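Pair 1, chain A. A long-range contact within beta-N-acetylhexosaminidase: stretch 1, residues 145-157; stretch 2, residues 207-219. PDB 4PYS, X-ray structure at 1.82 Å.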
# COMPACT_ATOMS: atom_id res chain seq x y z
N LYS A 145 15.70 4.81 -3.04
CA LYS A 145 16.48 4.75 -1.80
C LYS A 145 15.60 4.59 -0.58
O LYS A 145 14.40 4.86 -0.62
CB LYS A 145 17.45 5.93 -1.66
CG LYS A 145 16.96 7.27 -2.11
CD LYS A 145 18.18 8.16 -2.37
CE LYS A 145 17.79 9.48 -3.01
NZ LYS A 145 17.29 10.47 -2.01
N VAL A 146 16.20 4.12 0.51
CA VAL A 146 15.44 3.84 1.73
C VAL A 146 14.66 5.06 2.20
O VAL A 146 13.50 4.94 2.61
CB VAL A 146 16.36 3.32 2.85
CG1 VAL A 146 15.63 3.28 4.17
CG2 VAL A 146 16.88 1.94 2.49
N SER A 147 15.27 6.25 2.14
CA SER A 147 14.56 7.46 2.59
C SER A 147 13.32 7.73 1.74
O SER A 147 12.35 8.34 2.22
CB SER A 147 15.49 8.67 2.60
OG SER A 147 16.02 8.92 1.31
N THR A 148 13.34 7.29 0.49
CA THR A 148 12.19 7.46 -0.41
C THR A 148 11.10 6.44 -0.12
O THR A 148 9.91 6.76 -0.15
CB THR A 148 12.62 7.43 -1.89
OG1 THR A 148 13.51 8.53 -2.14
CG2 THR A 148 11.41 7.53 -2.81
N ILE A 149 11.49 5.20 0.17
CA ILE A 149 10.51 4.23 0.65
C ILE A 149 9.82 4.78 1.91
O ILE A 149 8.60 4.73 2.03
CB ILE A 149 11.17 2.87 0.97
CG1 ILE A 149 11.88 2.30 -0.26
CG2 ILE A 149 10.12 1.89 1.52
CD1 ILE A 149 10.93 1.94 -1.40
N LYS A 150 10.61 5.33 2.83
CA LYS A 150 10.03 5.91 4.05
C LYS A 150 9.06 7.05 3.74
O LYS A 150 8.02 7.16 4.39
CB LYS A 150 11.13 6.41 4.99
CG LYS A 150 11.90 5.29 5.68
CD LYS A 150 13.00 5.85 6.55
CE LYS A 150 13.73 4.75 7.29
NZ LYS A 150 14.82 5.33 8.12
N LYS A 151 9.40 7.87 2.76
CA LYS A 151 8.54 9.00 2.37
C LYS A 151 7.15 8.54 1.98
O LYS A 151 6.15 9.18 2.34
CB LYS A 151 9.18 9.76 1.21
CG LYS A 151 8.23 10.76 0.51
CD LYS A 151 8.96 11.60 -0.53
CE LYS A 151 8.00 12.56 -1.27
NZ LYS A 151 8.74 13.42 -2.26
N TYR A 152 7.06 7.42 1.27
CA TYR A 152 5.74 6.96 0.82
C TYR A 152 5.01 6.15 1.87
O TYR A 152 3.77 6.12 1.89
CB TYR A 152 5.85 6.26 -0.54
CG TYR A 152 6.26 7.29 -1.55
CD1 TYR A 152 5.38 8.31 -1.91
CD2 TYR A 152 7.53 7.30 -2.09
CE1 TYR A 152 5.76 9.30 -2.81
CE2 TYR A 152 7.92 8.28 -3.00
CZ TYR A 152 7.03 9.27 -3.35
OH TYR A 152 7.43 10.24 -4.23
N ILE A 153 5.75 5.52 2.78
CA ILE A 153 5.13 4.92 3.96
C ILE A 153 4.54 6.03 4.83
O ILE A 153 3.41 5.95 5.32
CB ILE A 153 6.16 4.11 4.75
CG1 ILE A 153 6.49 2.83 3.98
CG2 ILE A 153 5.65 3.82 6.18
CD1 ILE A 153 7.66 2.02 4.57
N ASP A 154 5.32 7.10 5.01
CA ASP A 154 4.85 8.25 5.77
C ASP A 154 3.61 8.86 5.10
O ASP A 154 2.65 9.25 5.78
CB ASP A 154 5.97 9.29 5.87
CG ASP A 154 5.77 10.27 7.00
OD1 ASP A 154 5.40 9.84 8.12
OD2 ASP A 154 6.00 11.48 6.77
N MSE A 155 3.62 8.92 3.77
CA MSE A 155 2.44 9.42 3.04
C MSE A 155 1.22 8.56 3.31
O MSE A 155 0.12 9.07 3.56
CB MSE A 155 2.72 9.44 1.53
CG MSE A 155 1.48 9.82 0.74
SE MSE A 155 1.61 9.27 -1.12
CE MSE A 155 1.38 7.36 -0.83
N ALA A 156 1.41 7.25 3.28
CA ALA A 156 0.29 6.33 3.46
C ALA A 156 -0.35 6.58 4.82
O ALA A 156 -1.56 6.68 4.95
CB ALA A 156 0.77 4.88 3.34
N SER A 157 0.49 6.72 5.84
CA SER A 157 -0.00 6.99 7.20
C SER A 157 -0.71 8.33 7.28
O SER A 157 -1.76 8.46 7.91
CB SER A 157 1.16 6.98 8.19
OG SER A 157 0.68 7.08 9.53
N LYS A 207 14.44 -4.37 8.11
CA LYS A 207 14.13 -4.26 9.54
C LYS A 207 13.88 -2.80 9.92
O LYS A 207 12.94 -2.51 10.67
CB LYS A 207 15.25 -4.84 10.40
CG LYS A 207 14.88 -4.94 11.86
CD LYS A 207 16.04 -5.47 12.68
CE LYS A 207 15.66 -5.56 14.15
NZ LYS A 207 16.78 -5.13 15.04
N GLU A 208 14.71 -1.90 9.41
CA GLU A 208 14.55 -0.46 9.65
C GLU A 208 13.20 0.02 9.11
O GLU A 208 12.46 0.74 9.78
CB GLU A 208 15.69 0.32 8.99
CG GLU A 208 15.61 1.84 9.15
CD GLU A 208 16.71 2.59 8.40
OE1 GLU A 208 17.54 1.94 7.74
OE2 GLU A 208 16.74 3.84 8.48
N ILE A 209 12.89 -0.37 7.88
CA ILE A 209 11.63 0.01 7.23
C ILE A 209 10.41 -0.53 7.96
O ILE A 209 9.41 0.19 8.14
CB ILE A 209 11.66 -0.41 5.75
CG1 ILE A 209 12.55 0.57 4.97
CG2 ILE A 209 10.27 -0.46 5.16
CD1 ILE A 209 13.09 0.02 3.68
N ILE A 210 10.47 -1.78 8.40
CA ILE A 210 9.36 -2.36 9.15
C ILE A 210 9.12 -1.60 10.45
O ILE A 210 7.97 -1.37 10.83
CB ILE A 210 9.63 -3.85 9.48
CG1 ILE A 210 9.63 -4.67 8.20
CG2 ILE A 210 8.56 -4.39 10.44
CD1 ILE A 210 8.29 -4.70 7.53
N GLY A 211 10.19 -1.21 11.14
CA GLY A 211 10.07 -0.48 12.39
C GLY A 211 9.50 0.91 12.14
O GLY A 211 8.63 1.37 12.88
N TYR A 212 9.99 1.56 11.10
CA TYR A 212 9.49 2.90 10.72
C TYR A 212 8.00 2.86 10.42
O TYR A 212 7.22 3.73 10.85
CB TYR A 212 10.27 3.39 9.50
CG TYR A 212 9.91 4.78 9.01
CD1 TYR A 212 10.50 5.90 9.56
CD2 TYR A 212 8.98 4.96 7.99
CE1 TYR A 212 10.17 7.18 9.12
CE2 TYR A 212 8.64 6.24 7.53
CZ TYR A 212 9.25 7.34 8.11
OH TYR A 212 8.93 8.61 7.67
N ALA A 213 7.60 1.85 9.67
CA ALA A 213 6.20 1.70 9.30
C ALA A 213 5.34 1.44 10.53
O ALA A 213 4.27 2.03 10.68
CB ALA A 213 6.04 0.58 8.28
N ALA A 214 5.79 0.55 11.41
CA ALA A 214 5.03 0.20 12.61
C ALA A 214 4.76 1.43 13.47
O ALA A 214 3.68 1.56 14.04
CB ALA A 214 5.76 -0.87 13.42
N ASP A 215 5.74 2.34 13.54
CA ASP A 215 5.59 3.56 14.33
C ASP A 215 4.51 4.47 13.78
O ASP A 215 4.04 5.38 14.47
CB ASP A 215 6.91 4.34 14.38
CG ASP A 215 7.92 3.70 15.30
OD1 ASP A 215 7.49 2.96 16.20
OD2 ASP A 215 9.13 3.95 15.12
N ARG A 216 4.10 4.25 12.53
CA ARG A 216 3.04 5.07 11.97
C ARG A 216 1.85 4.25 11.46
O ARG A 216 1.11 4.68 10.57
CB ARG A 216 3.59 6.07 10.93
CG ARG A 216 4.43 5.49 9.81
CD ARG A 216 5.54 6.46 9.38
NE ARG A 216 6.62 6.46 10.37
CZ ARG A 216 7.23 7.55 10.83
NH1 ARG A 216 8.18 7.44 11.74
NH2 ARG A 216 6.89 8.74 10.38
N GLY A 217 1.65 3.08 12.06
CA GLY A 217 0.44 2.30 11.83
C GLY A 217 0.34 1.61 10.49
O GLY A 217 -0.76 1.26 10.05
N ILE A 218 1.48 1.40 9.84
CA ILE A 218 1.50 0.80 8.50
C ILE A 218 2.05 -0.62 8.55
O ILE A 218 3.13 -0.84 9.10
CB ILE A 218 2.37 1.63 7.54
CG1 ILE A 218 1.75 3.01 7.32
CG2 ILE A 218 2.53 0.91 6.20
CD1 ILE A 218 0.33 2.96 6.76
N THR A 219 1.31 -1.56 7.98
CA THR A 219 1.78 -2.94 7.82
C THR A 219 2.38 -3.05 6.42
O THR A 219 1.75 -2.66 5.44
CB THR A 219 0.62 -3.92 7.98
OG1 THR A 219 0.14 -3.86 9.33
CG2 THR A 219 1.05 -5.35 7.65

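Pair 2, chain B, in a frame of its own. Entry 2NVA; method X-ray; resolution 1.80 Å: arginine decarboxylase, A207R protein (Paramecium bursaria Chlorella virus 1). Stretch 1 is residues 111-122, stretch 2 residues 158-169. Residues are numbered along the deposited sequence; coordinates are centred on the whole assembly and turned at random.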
# COMPACT_ATOMS: atom_id res chain seq x y z
N THR B 111 -17.53 -14.82 12.81
CA THR B 111 -18.21 -13.64 13.34
C THR B 111 -19.22 -13.08 12.33
O THR B 111 -19.17 -13.40 11.13
CB THR B 111 -17.21 -12.51 13.74
OG1 THR B 111 -16.39 -12.19 12.61
CG2 THR B 111 -16.31 -12.97 14.90
N PHE B 112 -20.16 -12.27 12.83
CA PHE B 112 -21.11 -11.55 11.96
C PHE B 112 -21.56 -10.27 12.65
O PHE B 112 -21.43 -10.12 13.87
CB PHE B 112 -22.34 -12.41 11.62
CG PHE B 112 -23.29 -12.61 12.78
CD1 PHE B 112 -24.50 -11.92 12.83
CD2 PHE B 112 -22.96 -13.49 13.81
CE1 PHE B 112 -25.38 -12.09 13.90
CE2 PHE B 112 -23.84 -13.66 14.89
CZ PHE B 112 -25.05 -12.96 14.93
N ASP B 113 -22.10 -9.35 11.84
CA ASP B 113 -22.70 -8.13 12.36
C ASP B 113 -23.87 -7.64 11.50
O ASP B 113 -24.31 -6.50 11.64
CB ASP B 113 -21.64 -7.02 12.54
CG ASP B 113 -20.95 -6.60 11.22
OD1 ASP B 113 -21.53 -6.81 10.11
OD2 ASP B 113 -19.82 -6.06 11.30
N SER B 114 -24.37 -8.51 10.62
CA SER B 114 -25.46 -8.15 9.71
C SER B 114 -26.41 -9.32 9.44
O SER B 114 -26.03 -10.49 9.53
CB SER B 114 -24.90 -7.65 8.37
OG SER B 114 -24.21 -8.69 7.68
N SER B 115 -27.65 -8.98 9.09
CA SER B 115 -28.65 -10.01 8.75
C SER B 115 -28.28 -10.71 7.44
O SER B 115 -28.46 -11.92 7.31
CB SER B 115 -30.06 -9.39 8.67
OG SER B 115 -30.16 -8.46 7.60
N PHE B 116 -27.72 -9.97 6.48
CA PHE B 116 -27.32 -10.56 5.20
C PHE B 116 -26.21 -11.59 5.34
O PHE B 116 -26.14 -12.55 4.56
CB PHE B 116 -26.94 -9.48 4.19
CG PHE B 116 -28.12 -8.72 3.69
CD1 PHE B 116 -28.95 -9.27 2.71
CD2 PHE B 116 -28.44 -7.48 4.22
CE1 PHE B 116 -30.05 -8.59 2.25
CE2 PHE B 116 -29.54 -6.77 3.76
CZ PHE B 116 -30.36 -7.33 2.77
N GLU B 117 -25.34 -11.37 6.32
CA GLU B 117 -24.30 -12.36 6.61
C GLU B 117 -24.91 -13.66 7.17
O GLU B 117 -24.44 -14.77 6.85
CB GLU B 117 -23.29 -11.79 7.60
CG GLU B 117 -21.96 -12.53 7.60
CD GLU B 117 -21.10 -12.28 6.35
OE1 GLU B 117 -20.04 -12.93 6.22
OE2 GLU B 117 -21.48 -11.42 5.50
N LEU B 118 -25.95 -13.52 7.99
CA LEU B 118 -26.69 -14.68 8.52
C LEU B 118 -27.38 -15.46 7.40
O LEU B 118 -27.39 -16.69 7.41
CB LEU B 118 -27.71 -14.27 9.59
CG LEU B 118 -27.14 -13.79 10.92
CD1 LEU B 118 -28.23 -13.21 11.80
CD2 LEU B 118 -26.38 -14.90 11.67
N ASP B 119 -27.92 -14.74 6.42
CA ASP B 119 -28.49 -15.38 5.22
C ASP B 119 -27.45 -16.25 4.53
O ASP B 119 -27.74 -17.39 4.17
CB ASP B 119 -29.00 -14.34 4.22
CG ASP B 119 -30.23 -13.61 4.70
OD1 ASP B 119 -30.96 -14.17 5.55
OD2 ASP B 119 -30.45 -12.47 4.24
N LYS B 120 -26.25 -15.71 4.35
CA LYS B 120 -25.15 -16.44 3.70
C LYS B 120 -24.81 -17.70 4.49
O LYS B 120 -24.63 -18.77 3.90
CB LYS B 120 -23.90 -15.56 3.58
CG LYS B 120 -23.89 -14.67 2.36
CD LYS B 120 -22.52 -14.01 2.18
CE LYS B 120 -22.39 -12.77 3.01
NZ LYS B 120 -21.01 -12.21 2.96
N ILE B 121 -24.72 -17.55 5.81
CA ILE B 121 -24.41 -18.68 6.70
C ILE B 121 -25.47 -19.77 6.56
O ILE B 121 -25.14 -20.95 6.38
CB ILE B 121 -24.29 -18.22 8.18
CG1 ILE B 121 -23.08 -17.28 8.35
CG2 ILE B 121 -24.24 -19.42 9.17
CD1 ILE B 121 -21.70 -17.94 8.18
N HIS B 122 -26.73 -19.37 6.64
CA HIS B 122 -27.85 -20.29 6.52
C HIS B 122 -27.75 -21.12 5.24
O HIS B 122 -27.92 -22.35 5.27
CB HIS B 122 -29.18 -19.53 6.55
CG HIS B 122 -30.37 -20.43 6.46
ND1 HIS B 122 -30.80 -21.21 7.52
CD2 HIS B 122 -31.21 -20.70 5.44
CE1 HIS B 122 -31.85 -21.92 7.15
NE2 HIS B 122 -32.13 -21.62 5.89
N HIS B 158 -32.41 -7.84 17.52
CA HIS B 158 -32.89 -8.20 16.20
C HIS B 158 -32.00 -9.24 15.52
O HIS B 158 -32.50 -10.23 14.98
CB HIS B 158 -33.01 -6.95 15.30
CG HIS B 158 -33.18 -7.28 13.84
ND1 HIS B 158 -34.38 -7.72 13.32
CD2 HIS B 158 -32.30 -7.26 12.81
CE1 HIS B 158 -34.23 -7.95 12.03
NE2 HIS B 158 -32.98 -7.68 11.70
N LEU B 159 -30.69 -9.00 15.53
CA LEU B 159 -29.73 -9.90 14.88
C LEU B 159 -29.72 -11.29 15.53
O LEU B 159 -29.63 -12.30 14.85
CB LEU B 159 -28.33 -9.30 14.91
CG LEU B 159 -28.09 -8.13 13.95
CD1 LEU B 159 -26.70 -7.58 14.18
CD2 LEU B 159 -28.26 -8.54 12.48
N LEU B 160 -29.84 -11.31 16.85
CA LEU B 160 -29.87 -12.56 17.60
C LEU B 160 -31.15 -13.33 17.31
O LEU B 160 -31.13 -14.56 17.23
CB LEU B 160 -29.70 -12.31 19.10
CG LEU B 160 -28.32 -11.76 19.52
CD1 LEU B 160 -28.37 -11.20 20.92
CD2 LEU B 160 -27.24 -12.83 19.41
N GLU B 161 -32.26 -12.61 17.16
CA GLU B 161 -33.55 -13.22 16.84
C GLU B 161 -33.55 -13.78 15.43
O GLU B 161 -34.09 -14.85 15.18
CB GLU B 161 -34.67 -12.21 17.01
CG GLU B 161 -35.02 -11.94 18.46
CD GLU B 161 -36.04 -10.82 18.64
OE1 GLU B 161 -36.75 -10.84 19.67
OE2 GLU B 161 -36.13 -9.91 17.77
N TYR B 162 -32.92 -13.04 14.52
CA TYR B 162 -32.81 -13.49 13.14
C TYR B 162 -31.96 -14.75 13.04
O TYR B 162 -32.29 -15.67 12.27
CB TYR B 162 -32.24 -12.37 12.26
CG TYR B 162 -32.47 -12.59 10.78
CD1 TYR B 162 -33.76 -12.54 10.23
CD2 TYR B 162 -31.41 -12.84 9.93
CE1 TYR B 162 -33.96 -12.75 8.86
CE2 TYR B 162 -31.59 -13.03 8.57
CZ TYR B 162 -32.85 -12.97 8.04
OH TYR B 162 -33.03 -13.18 6.70
N ALA B 163 -30.87 -14.80 13.80
CA ALA B 163 -30.06 -16.00 13.84
C ALA B 163 -30.89 -17.19 14.36
O ALA B 163 -30.87 -18.25 13.76
CB ALA B 163 -28.83 -15.78 14.70
N LYS B 164 -31.63 -16.98 15.45
CA LYS B 164 -32.49 -18.04 16.03
C LYS B 164 -33.49 -18.56 14.99
O LYS B 164 -33.68 -19.77 14.82
CB LYS B 164 -33.24 -17.49 17.27
CG LYS B 164 -33.97 -18.56 18.11
CD LYS B 164 -32.99 -19.34 19.00
CE LYS B 164 -33.66 -20.56 19.61
NZ LYS B 164 -32.68 -21.38 20.37
N GLN B 165 -34.12 -17.62 14.28
CA GLN B 165 -35.11 -17.95 13.26
C GLN B 165 -34.52 -18.82 12.15
O GLN B 165 -35.22 -19.69 11.61
CB GLN B 165 -35.70 -16.67 12.66
CG GLN B 165 -36.46 -16.92 11.38
CD GLN B 165 -37.15 -15.71 10.83
OE1 GLN B 165 -37.91 -15.82 9.86
NE2 GLN B 165 -36.91 -14.53 11.43
N LEU B 166 -33.26 -18.58 11.80
CA LEU B 166 -32.57 -19.35 10.76
C LEU B 166 -31.84 -20.59 11.29
O LEU B 166 -31.07 -21.22 10.55
CB LEU B 166 -31.60 -18.45 9.97
CG LEU B 166 -32.17 -17.32 9.11
CD1 LEU B 166 -31.03 -16.54 8.46
CD2 LEU B 166 -33.15 -17.84 8.07
N ASP B 167 -32.09 -20.95 12.55
CA ASP B 167 -31.48 -22.12 13.16
C ASP B 167 -29.95 -22.01 13.16
O ASP B 167 -29.25 -23.02 13.00
CB ASP B 167 -31.93 -23.41 12.45
CG ASP B 167 -33.37 -23.76 12.78
OD1 ASP B 167 -33.85 -23.40 13.89
OD2 ASP B 167 -34.03 -24.43 11.95
N ILE B 168 -29.48 -20.78 13.36
CA ILE B 168 -28.04 -20.48 13.47
C ILE B 168 -27.65 -20.39 14.94
O ILE B 168 -28.26 -19.65 15.71
CB ILE B 168 -27.67 -19.14 12.76
CG1 ILE B 168 -27.94 -19.18 11.24
CG2 ILE B 168 -26.19 -18.78 13.02
CD1 ILE B 168 -27.51 -20.49 10.58
N GLU B 169 -26.64 -21.17 15.33
CA GLU B 169 -26.18 -21.24 16.71
C GLU B 169 -25.25 -20.06 17.00
O GLU B 169 -24.15 -19.99 16.46
CB GLU B 169 -25.43 -22.56 16.91
CG GLU B 169 -25.03 -22.87 18.35
CD GLU B 169 -24.29 -24.21 18.46
OE1 GLU B 169 -23.89 -24.59 19.60
OE2 GLU B 169 -24.09 -24.88 17.42

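Pair 1 and pair 2 superpose with an RMSD of 0.4 Å over N, CA and C of 14 central residues. In each, two helices run nearly parallel: the axes approach to 10.0 Å with a signed crossing angle of -21° in pair 1, and to 9.9 Å with -17° in pair 2. The buried surface is also similar, 680 and 629 Å² summed over both sides.

I153(A) and L118(B) fill matched inward positions, their side-chain centres 0.7 Å apart. Both side chains point toward the other stretch and reach the matched alanine: I153(A) CG2 lies 3.9 Å from A213(A) CB, and L118(B) CD1 lies 3.9 Å from A163(B) CB. At I209(A) = L159(B), CA-to-CB points sideways in both, but the end of the side chain comes nearer. I209(A) CG2 meets I153(A) CD1 at 3.6 Å, and L159(B) CD2 packs on backbone, 3.5 Å from S115(B) N, while L159(B) CB lies 4.2 Å from F112(B) CE1. I218(A) = I168(B) closes the far end in the same way, with I218(A) CD1 3.9 Å from A156(A) CB and I168(B) CD1 3.7 Å from the matched I121(B) CG2.

Both pairs have a tyrosine at Y212(A) = Y162(B), yet its surroundings differ. In pair 1 the aliphatic part of K150(A) covers one face, K150(A) CG standing 3.8 Å from the Y212(A) ring centroid and 12° off its normal; the same lysine ends in a very short salt bridge, K150(A) NZ to E208(A) OE2 at 2.5 Å. The matched S115(B) has no ammonium group or long aliphatic chain, and H158(B) stands in place of E208(A); S115(B) CB lies 3.9 Å from Y162(B) CD2 and S115(B) O 3.6 Å from Y162(B) CE2.

The aspartates D154(A) = D119(B) take different partners. D154(A), with chi1 t, accepts from R216(A) in a salt bridge, NH2 to OD1 at 2.9 Å. D119(B), with chi1 m, instead accepts a hydrogen bond from tyrosine, Y162(B) OH to D119(B) OD1 at 2.6 Å.

The switch goes with a change at R216(A) = L166(B): leucine offers no guanidinium, and L166(B) CD1 packs 4.2 Å from L118(B) CB. The arginine is further steadied within its own stretch by R216(A) NE donating to Y212(A) O at 2.8 Å. The backbone carbonyl at this position nevertheless accepts a hydrogen bond in both pairs. S157(A) OG donates to R216(A) O at 2.7 Å, and the matched H122(B) ND1 donates to L166(B) O at 3.0 Å. The larger imidazole adds a CH-pi contact, L166(B) CD2 lying 4.1 Å from the H122(B) ring centroid.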